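Local coordinates for protein glutathione s-transferase (PDB 2WS2) that probably catalyses the conjugation of glutathione to electrophilic halide compounds, giving an S-substituted glutathione, a halide anion and a proton, at residues 87-92 / 153-158; 159-164 / 181-186. All blocks are in the same frame, centred on the assembly; numbering follows the deposited sequence.

Interaction 1 (87-92 / 153-158); sequences VVDSIA and LTFADL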
loop_
_atom_site.group_PDB
_atom_site.type_symbol
_atom_site.label_atom_id
_atom_site.label_comp_id
_atom_site.label_asym_id
_atom_site.label_seq_id
_atom_site.Cartn_x
_atom_site.Cartn_y
_atom_site.Cartn_z
ATOM N N VAL A 87 -2.913 3.757 12.474
ATOM C CA VAL A 87 -1.653 4.523 12.603
ATOM C C VAL A 87 -0.481 3.706 12.022
ATOM O O VAL A 87 0.308 4.193 11.227
ATOM C CB VAL A 87 -1.425 4.970 14.070
ATOM C CG1 VAL A 87 0.107 5.154 14.383
ATOM C CG2 VAL A 87 -2.241 6.253 14.409
ATOM N N VAL A 88 -0.395 2.472 12.470
ATOM C CA VAL A 88 0.520 1.415 12.051
ATOM C C VAL A 88 0.479 1.223 10.544
ATOM O O VAL A 88 1.532 1.252 9.884
ATOM C CB VAL A 88 0.081 0.093 12.680
ATOM C CG1 VAL A 88 0.584 -1.130 11.859
ATOM C CG2 VAL A 88 0.566 -0.018 14.141
ATOM N N ASP A 89 -0.750 1.109 10.012
ATOM C CA ASP A 89 -0.936 1.074 8.594
ATOM C C ASP A 89 -0.322 2.316 7.976
ATOM O O ASP A 89 0.417 2.172 7.081
ATOM C CB ASP A 89 -2.454 0.941 8.202
ATOM C CG ASP A 89 -2.990 -0.478 8.401
ATOM O OD1 ASP A 89 -2.177 -1.438 8.524
ATOM O OD2 ASP A 89 -4.237 -0.686 8.412
ATOM N N SER A 90 -0.591 3.525 8.484
ATOM C CA SER A 90 -0.195 4.756 7.781
ATOM C C SER A 90 1.328 4.901 7.707
ATOM O O SER A 90 1.863 5.485 6.763
ATOM C CB SER A 90 -0.779 6.015 8.472
ATOM O OG SER A 90 0.006 6.345 9.647
ATOM N N ILE A 91 2.002 4.434 8.752
ATOM C CA ILE A 91 3.511 4.414 8.786
ATOM C C ILE A 91 4.163 3.362 7.825
ATOM O O ILE A 91 5.017 3.696 7.039
ATOM C CB ILE A 91 4.068 4.261 10.228
ATOM C CG1 ILE A 91 3.567 5.431 11.088
ATOM C CG2 ILE A 91 5.644 4.238 10.191
ATOM C CD1 ILE A 91 3.939 5.385 12.577
ATOM N N ALA A 92 3.713 2.113 7.874
ATOM C CA ALA A 92 4.009 1.116 6.799
ATOM C C ALA A 92 3.761 1.587 5.351
ATOM O O ALA A 92 4.435 1.156 4.413
ATOM C CB ALA A 92 3.256 -0.186 7.044
ATOM N N LEU A 153 5.898 -4.465 19.989
ATOM C CA LEU A 153 6.322 -4.438 18.618
ATOM C C LEU A 153 5.065 -4.411 17.731
ATOM O O LEU A 153 4.103 -5.067 18.029
ATOM C CB LEU A 153 7.213 -5.647 18.296
ATOM C CG LEU A 153 8.735 -5.514 18.520
ATOM C CD1 LEU A 153 9.321 -4.266 17.855
ATOM C CD2 LEU A 153 9.075 -5.530 20.008
ATOM N N THR A 154 5.087 -3.600 16.696
ATOM C CA THR A 154 4.102 -3.739 15.591
ATOM C C THR A 154 4.822 -3.994 14.247
ATOM O O THR A 154 6.054 -3.926 14.214
ATOM C CB THR A 154 3.191 -2.501 15.581
ATOM O OG1 THR A 154 1.989 -2.776 14.829
ATOM C CG2 THR A 154 3.930 -1.294 15.022
ATOM N N PHE A 155 4.114 -4.267 13.125
ATOM C CA PHE A 155 4.839 -4.631 11.890
ATOM C C PHE A 155 5.401 -3.371 11.278
ATOM O O PHE A 155 6.313 -3.436 10.430
ATOM C CB PHE A 155 3.988 -5.439 10.841
ATOM C CG PHE A 155 2.774 -4.684 10.325
ATOM C CD1 PHE A 155 1.543 -4.834 10.951
ATOM C CD2 PHE A 155 2.869 -3.809 9.251
ATOM C CE1 PHE A 155 0.412 -4.121 10.520
ATOM C CE2 PHE A 155 1.736 -3.099 8.790
ATOM C CZ PHE A 155 0.510 -3.262 9.440
ATOM N N ALA A 156 4.903 -2.225 11.744
ATOM C CA ALA A 156 5.444 -0.939 11.310
ATOM C C ALA A 156 6.916 -0.762 11.763
ATOM O O ALA A 156 7.738 -0.205 11.026
ATOM C CB ALA A 156 4.616 0.170 11.799
ATOM N N ASP A 157 7.186 -1.220 12.986
ATOM C CA ASP A 157 8.561 -1.452 13.475
ATOM C C ASP A 157 9.351 -2.405 12.560
ATOM O O ASP A 157 10.496 -2.126 12.195
ATOM C CB ASP A 157 8.474 -2.014 14.896
ATOM C CG ASP A 157 8.009 -0.962 15.889
ATOM O OD1 ASP A 157 8.530 0.144 15.841
ATOM O OD2 ASP A 157 7.113 -1.226 16.696
ATOM N N LEU A 158 8.726 -3.509 12.148
ATOM C CA LEU A 158 9.455 -4.496 11.377
ATOM C C LEU A 158 9.940 -3.909 10.062
ATOM O O LEU A 158 11.092 -4.119 9.678
ATOM C CB LEU A 158 8.694 -5.818 11.248
ATOM C CG LEU A 158 8.361 -6.485 12.584
ATOM C CD1 LEU A 158 7.660 -7.787 12.411
ATOM C CD2 LEU A 158 9.635 -6.677 13.485
#
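Val88 pushes its two methyls into the start of helix 155-162, between Thr154, Phe155 and Ala156, in the all-helical C-terminal domain of the glutathione transferase fold. CG1, anti to the backbone N (chi1 156°), lies over one face of the Phe155 ring, tight at 3.2 Å from CZ, and also reaches Ala156 CB at 4.2 Å. CG2 fits against Thr154, 3.2 Å from OG1, a hydroxyl hydrogen-bonded to Tyr77 O. Phe155 takes the crowded position, CG between the backbone N and the carbonyl carbon (chi1 61°), which carries its ring across to helix 82-100; there CE2 also meets Ala92 CB at 3.7 Å. Asp89 OD1 comes in the ring plane at the edge, 3.4 Å from CZ, while salt-bridged to Arg69; Ala66 of the second subunit packs on the same Asp89. Ala156 brings the helices close: its CA lies 5.2 Å from that of Ala92, and its methyl sits against Val88 O. Thr154 is the N-cap residue, yet its OG1 makes no capping bond; only the reciprocal bond of a capping box forms, Thr154 N pointing almost straight (174°) at the anti lone pair of Asp157 OD2, 3.1 Å away.

Interaction 2 (159-164 / 181-186); sequences YVAEMG and AHAEKV. Unlike the reference sequence in segment 159-164: Gly164 (reference Thr).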
loop_
_atom_site.group_PDB
_atom_site.type_symbol
_atom_site.label_atom_id
_atom_site.label_comp_id
_atom_site.label_asym_id
_atom_site.label_seq_id
_atom_site.Cartn_x
_atom_site.Cartn_y
_atom_site.Cartn_z
ATOM N N TYR A 159 9.126 -3.046 9.455
ATOM C CA TYR A 159 9.411 -2.627 8.084
ATOM C C TYR A 159 10.539 -1.616 8.047
ATOM O O TYR A 159 11.388 -1.649 7.173
ATOM C CB TYR A 159 8.175 -2.010 7.430
ATOM C CG TYR A 159 7.367 -2.957 6.562
ATOM C CD1 TYR A 159 7.797 -3.304 5.284
ATOM C CD2 TYR A 159 6.130 -3.439 6.992
ATOM C CE1 TYR A 159 7.046 -4.156 4.463
ATOM C CE2 TYR A 159 5.356 -4.301 6.159
ATOM C CZ TYR A 159 5.822 -4.637 4.913
ATOM O OH TYR A 159 5.082 -5.488 4.128
ATOM N N VAL A 160 10.536 -0.674 8.968
ATOM C CA VAL A 160 11.525 0.369 8.838
ATOM C C VAL A 160 12.894 -0.094 9.373
ATOM O O VAL A 160 13.924 0.340 8.873
ATOM C CB VAL A 160 11.015 1.768 9.348
ATOM C CG1 VAL A 160 9.680 1.641 10.027
ATOM C CG2 VAL A 160 12.063 2.522 10.236
ATOM N N ALA A 161 12.876 -1.006 10.333
ATOM C CA ALA A 161 14.109 -1.427 11.038
ATOM C C ALA A 161 14.911 -2.406 10.184
ATOM O O ALA A 161 16.157 -2.492 10.301
ATOM C CB ALA A 161 13.773 -2.046 12.410
ATOM N N GLU A 162 14.198 -3.141 9.314
ATOM C CA GLU A 162 14.801 -4.061 8.359
ATOM C C GLU A 162 15.565 -3.375 7.204
ATOM O O GLU A 162 16.513 -3.936 6.704
ATOM C CB GLU A 162 13.748 -5.088 7.867
ATOM C CG GLU A 162 14.158 -6.039 6.757
ATOM C CD GLU A 162 15.358 -6.958 7.117
ATOM O OE1 GLU A 162 16.151 -7.236 6.200
ATOM O OE2 GLU A 162 15.487 -7.411 8.281
ATOM N N MET A 163 15.194 -2.165 6.805
ATOM C CA MET A 163 15.994 -1.405 5.828
ATOM C C MET A 163 17.397 -1.019 6.332
ATOM O O MET A 163 18.120 -0.244 5.677
ATOM C CB MET A 163 15.237 -0.151 5.380
ATOM C CG MET A 163 15.495 1.084 6.183
ATOM S SD MET A 163 15.865 2.483 5.107
ATOM C CE MET A 163 16.363 1.656 3.585
ATOM N N GLY A 164 17.762 -1.541 7.499
ATOM C CA GLY A 164 19.145 -1.461 8.001
ATOM C C GLY A 164 20.085 -2.425 7.286
ATOM O O GLY A 164 21.313 -2.398 7.495
ATOM N N ALA A 181 18.795 3.649 16.609
ATOM C CA ALA A 181 18.559 2.893 17.843
ATOM C C ALA A 181 17.207 2.171 17.863
ATOM O O ALA A 181 17.010 1.197 18.584
ATOM C CB ALA A 181 18.664 3.816 19.029
ATOM N N HIS A 182 16.257 2.669 17.089
ATOM C CA HIS A 182 14.973 1.972 16.978
ATOM C C HIS A 182 15.247 0.577 16.473
ATOM O O HIS A 182 14.843 -0.426 17.080
ATOM C CB HIS A 182 14.008 2.746 16.043
ATOM C CG HIS A 182 12.740 1.999 15.735
ATOM N ND1 HIS A 182 12.448 1.542 14.469
ATOM C CD2 HIS A 182 11.721 1.590 16.527
ATOM C CE1 HIS A 182 11.289 0.909 14.486
ATOM N NE2 HIS A 182 10.831 0.914 15.725
ATOM N N ALA A 183 15.980 0.528 15.375
ATOM C CA ALA A 183 16.226 -0.689 14.635
ATOM C C ALA A 183 17.179 -1.623 15.396
ATOM O O ALA A 183 17.150 -2.829 15.185
ATOM C CB ALA A 183 16.770 -0.355 13.247
ATOM N N GLU A 184 17.995 -1.065 16.299
ATOM C CA GLU A 184 18.776 -1.902 17.205
ATOM C C GLU A 184 17.792 -2.546 18.179
ATOM O O GLU A 184 17.822 -3.753 18.389
ATOM C CB GLU A 184 19.834 -1.091 17.976
ATOM C CG GLU A 184 21.123 -0.881 17.242
ATOM C CD GLU A 184 22.211 -0.332 18.145
ATOM O OE1 GLU A 184 23.278 -0.976 18.216
ATOM O OE2 GLU A 184 21.985 0.724 18.811
ATOM N N LYS A 185 16.902 -1.733 18.741
ATOM C CA LYS A 185 15.910 -2.190 19.742
ATOM C C LYS A 185 14.929 -3.211 19.184
ATOM O O LYS A 185 14.603 -4.207 19.834
ATOM C CB LYS A 185 15.153 -0.973 20.326
ATOM C CG LYS A 185 13.991 -1.278 21.248
ATOM C CD LYS A 185 13.050 -0.049 21.351
ATOM C CE LYS A 185 12.046 -0.171 22.491
ATOM N NZ LYS A 185 12.551 -0.668 23.839
ATOM N N VAL A 186 14.453 -2.972 17.973
ATOM C CA VAL A 186 13.610 -4.012 17.296
ATOM C C VAL A 186 14.351 -5.325 17.143
ATOM O O VAL A 186 13.888 -6.389 17.590
ATOM C CB VAL A 186 13.107 -3.501 15.914
ATOM C CG1 VAL A 186 12.131 -4.504 15.251
ATOM C CG2 VAL A 186 12.495 -2.182 16.104
#
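Ala161 and Ala183 meet methyl to methyl, CB to CB at 3.5 Å, and bring helices 155-162 and 177-186 of the C-terminal domain into near backbone contact: their CA atoms are 4.2 Å apart. With such small side chains, each CB also presses on the other residue's CA. The Ala161 methyl is the centre of the contact, set against Ala183, Val186 and His182. Val186 turns its branched end to the alanine: CB and CG2 both lie 3.9 Å from Ala161 CB, with CG1 only slightly farther off. The same CG2 rests 3.5 Å above the plane of the His182 ring, displaced toward the rim, so two residues one helical turn apart pack on each other as well as on Ala161. His182 has CG anti to the backbone N (chi1 172°), extending the imidazole toward helix 155-162. ND1 is the ring atom nearest Ala161 CB, at 4.3 Å, and the one Val160 CG2 approaches more loosely; both come in obliquely. Val160 has CG1 almost in line with the backbone N (chi1 8°), a nearly eclipsed and probably strained conformation. On the far side of the ring from CG, His182 NE2 is probably hydrogen-bonded to Asp157 OD1, one turn before Ala161. Around the contact, Leu148 of the preceding loop packs on both Val160 and His182, Tyr173 on Ala183, while on helix 155-162 Tyr159 packs against helices 16-24, 64-75 and 82-100.

Overall arrangement
Interactions 1 and 2 follow one another along the chain, with centres about 12 Å apart and each about 10 Å from the centre of the chain. They share helix 155-162, a short buried helix of the C-terminal domain: its first turn meets helix 82-100, its last turn helix 177-186. The two contacts also touch each other: Leu153 CD1 and Leu158 CD2 each approach Val186 CG1 to 3.8 Å, beside the Asp157-His182 pair. Interaction 1 reaches the second subunit through Asp89, whereas no other chain of the assembly touches the segments of interaction 2, so helix 155-162 links the dimer-facing helix 82-100 with helix 177-186.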